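Quinone reductase (PDB 4GI5) binds FAD and probably works as an NAD(P)H dehydrogenase that reduces quinones. Local coordinates at residues B[26-31]-B[114-119]; B[57-62]-B[107-112]. All coordinates share one frame; numbering follows the deposited sequence.

Contact 1 is core and contact 2 lies at the surface, their centres about 8 Å apart, both involving the same parallel sheet. Contact 1 pairs the inner strands 24-29 and 115-121 through backbone hydrogen bonds, and all of its touching residues are buried. Contact 2 sets the outermost strand 55-60 against helix 101-112 and relies on side chains: an amide over an indole, a lysine-serine hydrogen bond and a bridging water. Strand 24-29 joins the two: Leu27 O lies 2.7 Å from Ser59 N and Leu27 N 2.9 Å from Gln57 O, probable hydrogen bonds. Helix 101-112 also leads directly into strand 115-121, so one run of chain supplies the second segment of both contacts.

Contact 1: B[26-31]-B[114-119]; sequences LLIYAH and DTVIFQ. With FAD (flavin-adenine dinucleotide), chain H.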
ATOM      1  N   LEU B  26     -12.738   6.287  16.804  1.00 16.60           N
ATOM      2  CA  LEU B  26     -12.014   5.014  16.786  1.00 16.69           C
ATOM      3  C   LEU B  26     -10.604   5.324  16.212  1.00 18.83           C
ATOM      4  O   LEU B  26     -10.498   5.921  15.139  1.00 17.01           O
ATOM      5  CB  LEU B  26     -12.689   4.014  15.902  1.00 14.84           C
ATOM      6  CG  LEU B  26     -11.963   2.727  15.592  1.00 16.03           C
ATOM      7  CD1 LEU B  26     -11.517   1.906  16.806  1.00 18.72           C
ATOM      8  CD2 LEU B  26     -12.740   1.878  14.599  1.00 18.90           C
ATOM      9  N   LEU B  27      -9.595   4.949  16.909  1.00 16.37           N
ATOM     10  CA  LEU B  27      -8.176   5.137  16.474  1.00 17.52           C
ATOM     11  C   LEU B  27      -7.590   3.783  16.141  1.00 18.81           C
ATOM     12  O   LEU B  27      -7.523   2.870  16.985  1.00 17.57           O
ATOM     13  CB  LEU B  27      -7.309   5.816  17.551  1.00 18.05           C
ATOM     14  CG  LEU B  27      -5.789   5.932  17.226  1.00 18.47           C
ATOM     15  CD1 LEU B  27      -5.554   6.913  16.138  1.00 20.05           C
ATOM     16  CD2 LEU B  27      -5.036   6.417  18.448  1.00 21.11           C
ATOM     17  N   ILE B  28      -7.256   3.591  14.863  1.00 15.42           N
ATOM     18  CA  ILE B  28      -6.532   2.385  14.398  1.00 15.13           C
ATOM     19  C   ILE B  28      -5.084   2.775  14.384  1.00 16.52           C
ATOM     20  O   ILE B  28      -4.692   3.717  13.640  1.00 15.73           O
ATOM     21  CB  ILE B  28      -7.024   1.905  13.002  1.00 14.50           C
ATOM     22  CG1 ILE B  28      -8.542   1.763  12.850  1.00 18.72           C
ATOM     23  CG2 ILE B  28      -6.342   0.584  12.719  1.00 17.55           C
ATOM     24  CD1 ILE B  28      -9.127   0.805  13.850  1.00 19.85           C
ATOM     25  N   TYR B  29      -4.218   2.074  15.107  1.00 16.32           N
ATOM     26  CA  TYR B  29      -2.837   2.513  15.402  1.00 15.03           C
ATOM     27  C   TYR B  29      -1.877   1.367  15.121  1.00 14.23           C
ATOM     28  O   TYR B  29      -2.059   0.257  15.586  1.00 15.36           O
ATOM     29  CB  TYR B  29      -2.723   2.948  16.875  1.00 15.84           C
ATOM     30  CG  TYR B  29      -1.338   3.074  17.432  1.00 15.62           C
ATOM     31  CD1 TYR B  29      -0.537   4.211  17.170  1.00 17.21           C
ATOM     32  CD2 TYR B  29      -0.781   2.081  18.207  1.00 16.15           C
ATOM     33  CE1 TYR B  29       0.743   4.292  17.705  1.00 17.29           C
ATOM     34  CE2 TYR B  29       0.503   2.183  18.728  1.00 17.08           C
ATOM     35  CZ  TYR B  29       1.235   3.341  18.479  1.00 18.60           C
ATOM     36  OH  TYR B  29       2.514   3.380  19.002  1.00 21.85           O
ATOM     37  N   ALA B  30      -0.869   1.615  14.297  1.00 12.39           N
ATOM     38  CA  ALA B  30       0.135   0.650  13.895  1.00 13.99           C
ATOM     39  C   ALA B  30       1.550   1.086  14.164  1.00 14.95           C
ATOM     40  O   ALA B  30       2.161   1.753  13.369  1.00 16.55           O
ATOM     41  CB  ALA B  30      -0.037   0.336  12.389  1.00 14.91           C
ATOM     42  N   HIS B  31       2.098   0.730  15.355  1.00 14.51           N
ATOM     43  CA  HIS B  31       3.522   0.913  15.593  1.00 14.32           C
ATOM     44  C   HIS B  31       3.905  -0.117  16.626  1.00 15.27           C
ATOM     45  O   HIS B  31       3.170  -0.263  17.588  1.00 15.65           O
ATOM     46  CB  HIS B  31       3.865   2.323  16.107  1.00 14.93           C
ATOM     47  CG  HIS B  31       5.314   2.620  15.971  1.00 14.99           C
ATOM     48  ND1 HIS B  31       6.293   1.987  16.722  1.00 15.58           N
ATOM     49  CD2 HIS B  31       5.989   3.416  15.087  1.00 14.38           C
ATOM     50  CE1 HIS B  31       7.469   2.444  16.390  1.00 15.57           C
ATOM     51  NE2 HIS B  31       7.320   3.279  15.373  1.00 15.89           N
ATOM     52  N   ASP B 114     -18.221   7.469  14.983  1.00 18.91           N
ATOM     53  CA  ASP B 114     -18.573   8.559  14.089  1.00 22.79           C
ATOM     54  C   ASP B 114     -17.344   9.001  13.270  1.00 20.13           C
ATOM     55  O   ASP B 114     -17.495   9.582  12.211  1.00 19.63           O
ATOM     56  CB  ASP B 114     -18.894   9.888  14.942  1.00 26.62           C
ATOM     57  CG  ASP B 114     -20.076   9.728  15.825  1.00 38.80           C
ATOM     58  OD1 ASP B 114     -21.094   9.250  15.248  1.00 37.08           O
ATOM     59  OD2 ASP B 114     -19.986   9.985  17.062  1.00 32.88           O
ATOM     60  N   THR B 115     -16.145   8.851  13.853  1.00 19.99           N
ATOM     61  CA  THR B 115     -14.920   9.332  13.259  1.00 20.22           C
ATOM     62  C   THR B 115     -13.850   8.275  13.474  1.00 18.35           C
ATOM     63  O   THR B 115     -13.726   7.680  14.568  1.00 17.53           O
ATOM     64  CB  THR B 115     -14.447  10.630  13.988  1.00 25.88           C
ATOM     65  OG1 THR B 115     -15.421  11.687  13.759  1.00 26.56           O
ATOM     66  CG2 THR B 115     -13.174  11.142  13.398  1.00 24.96           C
ATOM     67  N   VAL B 116     -13.115   7.976  12.438  1.00 15.73           N
ATOM     68  CA  VAL B 116     -12.126   6.927  12.463  1.00 15.50           C
ATOM     69  C   VAL B 116     -10.792   7.501  12.023  1.00 17.38           C
ATOM     70  O   VAL B 116     -10.690   8.118  10.935  1.00 16.83           O
ATOM     71  CB  VAL B 116     -12.489   5.783  11.523  1.00 16.56           C
ATOM     72  CG1 VAL B 116     -11.499   4.614  11.615  1.00 19.03           C
ATOM     73  CG2 VAL B 116     -13.850   5.211  11.892  1.00 17.12           C
ATOM     74  N   ILE B 117      -9.772   7.349  12.853  1.00 15.24           N
ATOM     75  CA  ILE B 117      -8.482   7.902  12.590  1.00 16.23           C
ATOM     76  C   ILE B 117      -7.482   6.749  12.436  1.00 15.16           C
ATOM     77  O   ILE B 117      -7.516   5.800  13.211  1.00 15.60           O
ATOM     78  CB  ILE B 117      -7.974   8.829  13.716  1.00 16.96           C
ATOM     79  CG1 ILE B 117      -8.923   9.995  13.864  1.00 19.01           C
ATOM     80  CG2 ILE B 117      -6.543   9.305  13.442  1.00 18.37           C
ATOM     81  CD1 ILE B 117      -8.681  10.871  15.078  1.00 20.95           C
ATOM     82  N   PHE B 118      -6.698   6.765  11.354  1.00 15.29           N
ATOM     83  CA  PHE B 118      -5.661   5.761  11.102  1.00 14.91           C
ATOM     84  C   PHE B 118      -4.320   6.434  11.329  1.00 16.34           C
ATOM     85  O   PHE B 118      -3.952   7.387  10.612  1.00 16.61           O
ATOM     86  CB  PHE B 118      -5.709   5.229   9.652  1.00 15.07           C
ATOM     87  CG  PHE B 118      -7.002   4.535   9.315  1.00 16.81           C
ATOM     88  CD1 PHE B 118      -8.169   5.229   9.059  1.00 18.74           C
ATOM     89  CD2 PHE B 118      -7.024   3.160   9.310  1.00 22.10           C
ATOM     90  CE1 PHE B 118      -9.353   4.526   8.745  1.00 18.39           C
ATOM     91  CE2 PHE B 118      -8.185   2.497   8.949  1.00 19.95           C
ATOM     92  CZ  PHE B 118      -9.294   3.155   8.730  1.00 17.59           C
ATOM     93  N   GLN B 119      -3.527   5.904  12.275  1.00 14.24           N
ATOM     94  CA  GLN B 119      -2.280   6.483  12.611  1.00 13.79           C
ATOM     95  C   GLN B 119      -1.148   5.472  12.407  1.00 16.17           C
ATOM     96  O   GLN B 119      -1.212   4.360  12.903  1.00 14.67           O
ATOM     97  CB  GLN B 119      -2.213   6.915  14.084  1.00 14.55           C
ATOM     98  CG  GLN B 119      -0.968   7.591  14.433  1.00 16.61           C
ATOM     99  CD  GLN B 119      -0.761   7.781  15.892  1.00 19.66           C
ATOM    100  OE1 GLN B 119      -1.710   7.852  16.661  1.00 19.76           O
ATOM    101  NE2 GLN B 119       0.512   7.895  16.264  1.00 20.61           N
TER
HETATM  102  PA  FAD H 301      10.879   6.818  16.331  1.00 16.39           P
HETATM  103  O1A FAD H 301      10.243   6.134  17.470  1.00 17.84           O
HETATM  104  O2A FAD H 301      12.019   6.313  15.580  1.00 16.72           O
HETATM  105  O5B FAD H 301      11.340   8.319  16.794  1.00 15.27           O
HETATM  106  C5B FAD H 301      11.756   9.381  15.912  1.00 15.90           C
HETATM  107  C4B FAD H 301      12.373  10.466  16.731  1.00 15.78           C
HETATM  108  O4B FAD H 301      11.344  11.117  17.441  1.00 17.51           O
HETATM  109  C3B FAD H 301      13.450   9.975  17.668  1.00 21.19           C
HETATM  110  O3B FAD H 301      14.541  10.863  17.480  1.00 22.56           O
HETATM  111  C2B FAD H 301      12.764  10.211  18.983  1.00 21.19           C
HETATM  112  O2B FAD H 301      13.682  10.377  20.094  1.00 23.06           O
HETATM  113  C1B FAD H 301      11.862  11.387  18.812  1.00 19.70           C
HETATM  114  N9A FAD H 301      10.780  11.377  19.834  1.00 20.39           N
HETATM  115  C8A FAD H 301       9.998  10.298  20.378  1.00 18.31           C
HETATM  116  N7A FAD H 301       9.156  10.706  21.300  1.00 26.92           N
HETATM  117  C5A FAD H 301       9.515  12.017  21.410  1.00 20.92           C
HETATM  118  C6A FAD H 301       9.139  13.116  22.300  1.00 28.41           C
HETATM  119  N6A FAD H 301       8.182  12.796  23.107  1.00 22.41           N
HETATM  120  N1A FAD H 301       9.679  14.378  22.172  1.00 28.60           N
HETATM  121  C2A FAD H 301      10.594  14.610  21.237  1.00 28.44           C
HETATM  122  N3A FAD H 301      11.026  13.595  20.394  1.00 22.23           N
HETATM  123  C4A FAD H 301      10.477  12.438  20.500  1.00 22.29           C
HETATM  124  N1  FAD H 301       9.958   7.515   5.351  1.00 13.50           N
HETATM  125  C2  FAD H 301       9.432   8.069   4.238  1.00 14.89           C
HETATM  126  O2  FAD H 301       9.374   9.363   4.081  1.00 14.76           O
HETATM  127  N3  FAD H 301       8.935   7.288   3.213  1.00 12.62           N
HETATM  128  C4  FAD H 301       9.062   5.948   3.216  1.00 12.93           C
HETATM  129  O4  FAD H 301       8.540   5.249   2.337  1.00 13.54           O
HETATM  130  C4X FAD H 301       9.651   5.345   4.382  1.00 13.08           C
HETATM  131  N5  FAD H 301       9.737   3.985   4.470  1.00 14.11           N
HETATM  132  C5X FAD H 301      10.209   3.389   5.671  1.00 13.75           C
HETATM  133  C6  FAD H 301      10.210   2.084   5.804  1.00 13.19           C
HETATM  134  C7  FAD H 301      10.557   1.473   7.007  1.00 15.20           C
HETATM  135  C7M FAD H 301      10.537  -0.005   7.143  1.00 17.91           C
HETATM  136  C8  FAD H 301      11.013   2.276   8.079  1.00 12.97           C
HETATM  137  C8M FAD H 301      11.462   1.622   9.358  1.00 15.35           C
HETATM  138  C9  FAD H 301      11.045   3.630   7.959  1.00 13.42           C
HETATM  139  C9A FAD H 301      10.611   4.235   6.744  1.00 12.52           C
HETATM  140  N10 FAD H 301      10.491   5.602   6.622  1.00 12.94           N
HETATM  141  C10 FAD H 301      10.004   6.194   5.464  1.00 11.98           C
HETATM  142  C1' FAD H 301      10.821   6.513   7.727  1.00 13.10           C
HETATM  143  C2' FAD H 301       9.616   6.460   8.669  1.00 12.75           C
HETATM  144  O2' FAD H 301       8.403   7.038   8.177  1.00 13.05           O
HETATM  145  C3' FAD H 301       9.951   7.157  10.028  1.00 14.10           C
HETATM  146  O3' FAD H 301      11.010   6.329  10.575  1.00 14.79           O
HETATM  147  C4' FAD H 301       8.793   7.163  11.033  1.00 13.68           C
HETATM  148  O4' FAD H 301       7.828   8.068  10.602  1.00 15.06           O
HETATM  149  C5' FAD H 301       9.288   7.691  12.406  1.00 13.79           C
HETATM  150  O5' FAD H 301       8.261   7.525  13.330  1.00 14.16           O
HETATM  151  P   FAD H 301       8.545   6.497  14.582  1.00 15.10           P
HETATM  152  O1P FAD H 301       7.350   6.551  15.451  1.00 14.42           O
HETATM  153  O2P FAD H 301       8.989   5.169  14.161  1.00 14.25           O
HETATM  154  O3P FAD H 301       9.766   7.326  15.239  1.00 15.18           O
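The parallel pairing of Leu26 to Tyr29 with Val116 to Gln119 lies in the interior of the flavodoxin-like parallel sheet, and just past it His31 reaches the FAD site. The strand axes run 17° apart in the same sense. Five backbone hydrogen bonds join them: four measure 2.8 Å, from Leu26 N to Thr115 O, Ile117 N to Leu26 O, Ile28 N to Ile117 O and Gln119 N to Ile28 O. The last, Ala30 N to Gln119 O, stretches to 3.1 Å where the first strand gives way to loop.

On the face of Leu26, Ile28, Val116 and Phe118, which helices 101-112 and 129-138 cover, Ile28 lies alongside Phe118 with CB 3.9 Å from CD2. On the other face, Leu27 CD1 meets Ile117 CG2 at 3.7 Å and also touches Gln119 CB. With CG anti to the backbone N (chi1 -176°) and the chain extended beyond it, Gln119 runs beside Tyr29; its CD stands 3.8 Å from Tyr29 CD1, at the ring edge, and amide and ring planes are 70° apart. Its NE2 bonds to Asn38 O on helix 37-51, whereas the buried OE1 has no polar partner in the model.

His31 NE2 donates to FAD O2P at 2.8 Å, the phosphate oxygen sitting at the imidazole edge, in plane. The backbone N of Glu33 hydrogen-bonds to ND1, which therefore accepts while NE2 donates. Both ring nitrogens are thus engaged, an arrangement that would restrain rotation of the imidazole and present its N-H to the FAD phosphate.

Contact 2: B[57-62]-B[107-112]; sequences QVSDLY and QEKLLW
Gln57 lies across one face of the Trp112 indole, and this is the closely packed part of the contact. Its CG stands 4.0 Å from the centroid of the six-membered ring, 20° off the normal, a CH-pi approach over the face. OE1 comes lower still, 3.3 Å from Trp112 CE3, with the amide plane turned 78° from the ring. An extended chain beyond CG carries the amide across the indole, and NE2 meets the aliphatic part of Lys109, 3.7 Å from its CG. Lys24 makes a cation-pi contact with the same tryptophan.

In the flavodoxin-like fold, strand 55-60 is the outermost strand on its side of this chain's parallel sheet and helix 101-112 packs against one face of that sheet. The strand and helix axes stay 10.2 Å apart at 145°, and the gap is spanned largely by the long side chains of Gln57, Lys109 and Trp112.

In contrast to the close packing on the indole, Lys109 reaches toward the wetter side, its chain extended from CG to NZ. NZ donates to Ser59 OG at 2.8 Å and forms a salt bridge with Glu106, whose carboxylate also hydrogen-bonds to Ser59 OG. Val58 O is 3.7 Å from Lys109 NZ, and a water fills in: it donates to Val58 O at 2.6 Å and accepts from Lys109 NZ at 2.8 Å.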
ATOM      1  N   GLN B  57     -12.265   4.651  21.339  1.00 20.83           N
ATOM      2  CA  GLN B  57     -11.802   3.294  21.352  1.00 21.51           C
ATOM      3  C   GLN B  57     -10.523   3.193  20.458  1.00 23.33           C
ATOM      4  O   GLN B  57     -10.366   3.985  19.540  1.00 19.21           O
ATOM      5  CB  GLN B  57     -12.853   2.339  20.817  1.00 24.91           C
ATOM      6  CG  GLN B  57     -14.066   2.073  21.740  1.00 28.84           C
ATOM      7  CD  GLN B  57     -14.840   0.866  21.232  1.00 30.69           C
ATOM      8  OE1 GLN B  57     -15.839   0.983  20.580  1.00 38.00           O
ATOM      9  NE2 GLN B  57     -14.281  -0.290  21.431  1.00 29.08           N
ATOM     10  N   VAL B  58      -9.671   2.258  20.789  1.00 20.80           N
ATOM     11  CA  VAL B  58      -8.328   2.128  20.149  1.00 20.68           C
ATOM     12  C   VAL B  58      -8.176   0.756  19.686  1.00 19.91           C
ATOM     13  O   VAL B  58      -8.494  -0.204  20.392  1.00 22.41           O
ATOM     14  CB  VAL B  58      -7.189   2.480  21.093  1.00 22.34           C
ATOM     15  CG1 VAL B  58      -5.836   2.396  20.331  1.00 23.78           C
ATOM     16  CG2 VAL B  58      -7.394   3.891  21.563  1.00 25.23           C
ATOM     17  N   SER B  59      -7.637   0.594  18.448  1.00 16.05           N
ATOM     18  CA  SER B  59      -7.217  -0.702  18.016  1.00 17.29           C
ATOM     19  C   SER B  59      -5.705  -0.599  17.812  1.00 21.24           C
ATOM     20  O   SER B  59      -5.238  -0.215  16.741  1.00 17.34           O
ATOM     21  CB  SER B  59      -7.918  -1.111  16.705  1.00 19.36           C
ATOM     22  OG  SER B  59      -9.289  -1.359  16.941  1.00 18.05           O
ATOM     23  N   ASP B  60      -4.947  -1.014  18.821  1.00 17.67           N
ATOM     24  CA  ASP B  60      -3.527  -0.985  18.796  1.00 19.27           C
ATOM     25  C   ASP B  60      -3.103  -2.317  18.248  1.00 17.96           C
ATOM     26  O   ASP B  60      -3.091  -3.402  18.922  1.00 15.62           O
ATOM     27  CB  ASP B  60      -2.980  -0.682  20.209  1.00 19.92           C
ATOM     28  CG  ASP B  60      -1.475  -0.714  20.266  1.00 19.99           C
ATOM     29  OD1 ASP B  60      -0.706  -1.333  19.428  1.00 17.37           O
ATOM     30  OD2 ASP B  60      -0.955  -0.112  21.275  1.00 19.31           O
ATOM     31  N   LEU B  61      -2.843  -2.345  16.932  1.00 14.47           N
ATOM     32  CA  LEU B  61      -2.672  -3.636  16.262  1.00 13.30           C
ATOM     33  C   LEU B  61      -1.537  -4.527  16.737  1.00 14.96           C
ATOM     34  O   LEU B  61      -1.765  -5.735  16.923  1.00 15.43           O
ATOM     35  CB  LEU B  61      -2.537  -3.414  14.739  1.00 13.79           C
ATOM     36  CG  LEU B  61      -3.711  -2.648  14.144  1.00 13.88           C
ATOM     37  CD1 LEU B  61      -3.457  -2.372  12.634  1.00 13.39           C
ATOM     38  CD2 LEU B  61      -5.070  -3.296  14.329  1.00 16.36           C
ATOM     39  N   TYR B  62      -0.393  -3.938  17.022  1.00 14.85           N
ATOM     40  CA  TYR B  62       0.722  -4.702  17.555  1.00 15.66           C
ATOM     41  C   TYR B  62       0.355  -5.242  19.005  1.00 17.01           C
ATOM     42  O   TYR B  62       0.659  -6.432  19.274  1.00 17.42           O
ATOM     43  CB  TYR B  62       1.990  -3.941  17.564  1.00 16.49           C
ATOM     44  CG  TYR B  62       2.700  -3.948  16.228  1.00 14.39           C
ATOM     45  CD1 TYR B  62       3.522  -5.023  15.849  1.00 14.83           C
ATOM     46  CD2 TYR B  62       2.577  -2.885  15.338  1.00 13.29           C
ATOM     47  CE1 TYR B  62       4.233  -4.979  14.614  1.00 14.77           C
ATOM     48  CE2 TYR B  62       3.214  -2.855  14.133  1.00 14.38           C
ATOM     49  CZ  TYR B  62       4.068  -3.857  13.809  1.00 15.14           C
ATOM     50  OH  TYR B  62       4.860  -3.789  12.651  1.00 15.12           O
ATOM     51  N   GLN B 107     -15.267  -4.747  13.078  1.00 16.75           N
ATOM     52  CA  GLN B 107     -16.387  -4.279  12.347  1.00 16.62           C
ATOM     53  C   GLN B 107     -17.384  -3.557  13.289  1.00 17.10           C
ATOM     54  O   GLN B 107     -17.905  -2.480  12.966  1.00 17.18           O
ATOM     55  CB  GLN B 107     -17.094  -5.410  11.623  1.00 17.31           C
ATOM     56  CG  GLN B 107     -16.196  -6.054  10.574  1.00 17.55           C
ATOM     57  CD  GLN B 107     -16.809  -7.175   9.819  1.00 19.15           C
ATOM     58  OE1 GLN B 107     -17.797  -7.807  10.249  1.00 20.30           O
ATOM     59  NE2 GLN B 107     -16.152  -7.537   8.731  1.00 17.26           N
ATOM     60  N   GLU B 108     -17.574  -4.139  14.482  1.00 17.98           N
ATOM     61  CA  GLU B 108     -18.484  -3.460  15.479  1.00 20.82           C
ATOM     62  C   GLU B 108     -17.926  -2.114  15.923  1.00 19.64           C
ATOM     63  O   GLU B 108     -18.687  -1.171  16.066  1.00 21.23           O
ATOM     64  CB  GLU B 108     -18.716  -4.452  16.686  1.00 23.18           C
ATOM     65  CG  GLU B 108     -19.679  -5.522  16.208  1.00 31.32           C
ATOM     66  CD  GLU B 108     -19.945  -6.677  17.186  1.00 45.24           C
ATOM     67  OE1 GLU B 108     -19.189  -6.817  18.176  1.00 54.83           O
ATOM     68  OE2 GLU B 108     -20.888  -7.488  16.911  1.00 49.54           O
ATOM     69  N   LYS B 109     -16.579  -1.991  16.070  1.00 19.06           N
ATOM     70  CA  LYS B 109     -15.968  -0.701  16.410  1.00 18.75           C
ATOM     71  C   LYS B 109     -16.243   0.342  15.352  1.00 18.09           C
ATOM     72  O   LYS B 109     -16.554   1.505  15.633  1.00 18.85           O
ATOM     73  CB  LYS B 109     -14.484  -0.808  16.672  1.00 19.82           C
ATOM     74  CG  LYS B 109     -14.106  -1.544  17.940  1.00 22.13           C
ATOM     75  CD  LYS B 109     -12.592  -1.812  17.906  1.00 23.30           C
ATOM     76  CE  LYS B 109     -12.172  -2.737  18.994  1.00 26.02           C
ATOM     77  NZ  LYS B 109     -10.640  -2.852  18.954  1.00 22.36           N
ATOM     78  N   LEU B 110     -16.117  -0.053  14.072  1.00 17.44           N
ATOM     79  CA  LEU B 110     -16.339   0.860  13.006  1.00 16.40           C
ATOM     80  C   LEU B 110     -17.807   1.315  12.984  1.00 17.76           C
ATOM     81  O   LEU B 110     -18.074   2.458  12.701  1.00 18.74           O
ATOM     82  CB  LEU B 110     -16.014   0.144  11.669  1.00 17.72           C
ATOM     83  CG  LEU B 110     -14.524  -0.005  11.434  1.00 18.19           C
ATOM     84  CD1 LEU B 110     -14.302  -1.041  10.345  1.00 18.36           C
ATOM     85  CD2 LEU B 110     -13.916   1.292  10.981  1.00 18.63           C
ATOM     86  N   LEU B 111     -18.721   0.383  13.152  1.00 17.83           N
ATOM     87  CA  LEU B 111     -20.161   0.774  13.210  1.00 20.78           C
ATOM     88  C   LEU B 111     -20.481   1.715  14.371  1.00 21.09           C
ATOM     89  O   LEU B 111     -21.260   2.670  14.213  1.00 19.56           O
ATOM     90  CB  LEU B 111     -21.042  -0.465  13.236  1.00 21.42           C
ATOM     91  CG  LEU B 111     -21.016  -1.375  11.979  1.00 24.07           C
ATOM     92  CD1 LEU B 111     -21.840  -2.616  12.175  1.00 27.40           C
ATOM     93  CD2 LEU B 111     -21.427  -0.619  10.748  1.00 23.72           C
ATOM     94  N   TRP B 112     -19.800   1.530  15.500  1.00 20.41           N
ATOM     95  CA  TRP B 112     -19.947   2.411  16.663  1.00 20.52           C
ATOM     96  C   TRP B 112     -19.457   3.794  16.440  1.00 22.73           C
ATOM     97  O   TRP B 112     -20.024   4.797  16.901  1.00 20.03           O
ATOM     98  CB  TRP B 112     -19.207   1.698  17.826  1.00 22.80           C
ATOM     99  CG  TRP B 112     -18.974   2.547  19.059  1.00 23.23           C
ATOM    100  CD1 TRP B 112     -19.836   2.680  20.173  1.00 28.34           C
ATOM    101  CD2 TRP B 112     -17.830   3.353  19.341  1.00 22.48           C
ATOM    102  NE1 TRP B 112     -19.278   3.530  21.090  1.00 24.04           N
ATOM    103  CE2 TRP B 112     -18.058   3.977  20.632  1.00 26.89           C
ATOM    104  CE3 TRP B 112     -16.626   3.576  18.688  1.00 20.93           C
ATOM    105  CZ2 TRP B 112     -17.152   4.857  21.203  1.00 25.09           C
ATOM    106  CZ3 TRP B 112     -15.734   4.509  19.233  1.00 22.80           C
ATOM    107  CH2 TRP B 112     -15.965   5.101  20.520  1.00 26.11           C
TER
HETATM  108  O   HOH W   1     -10.097  -1.879  21.556  1.00 43.35           O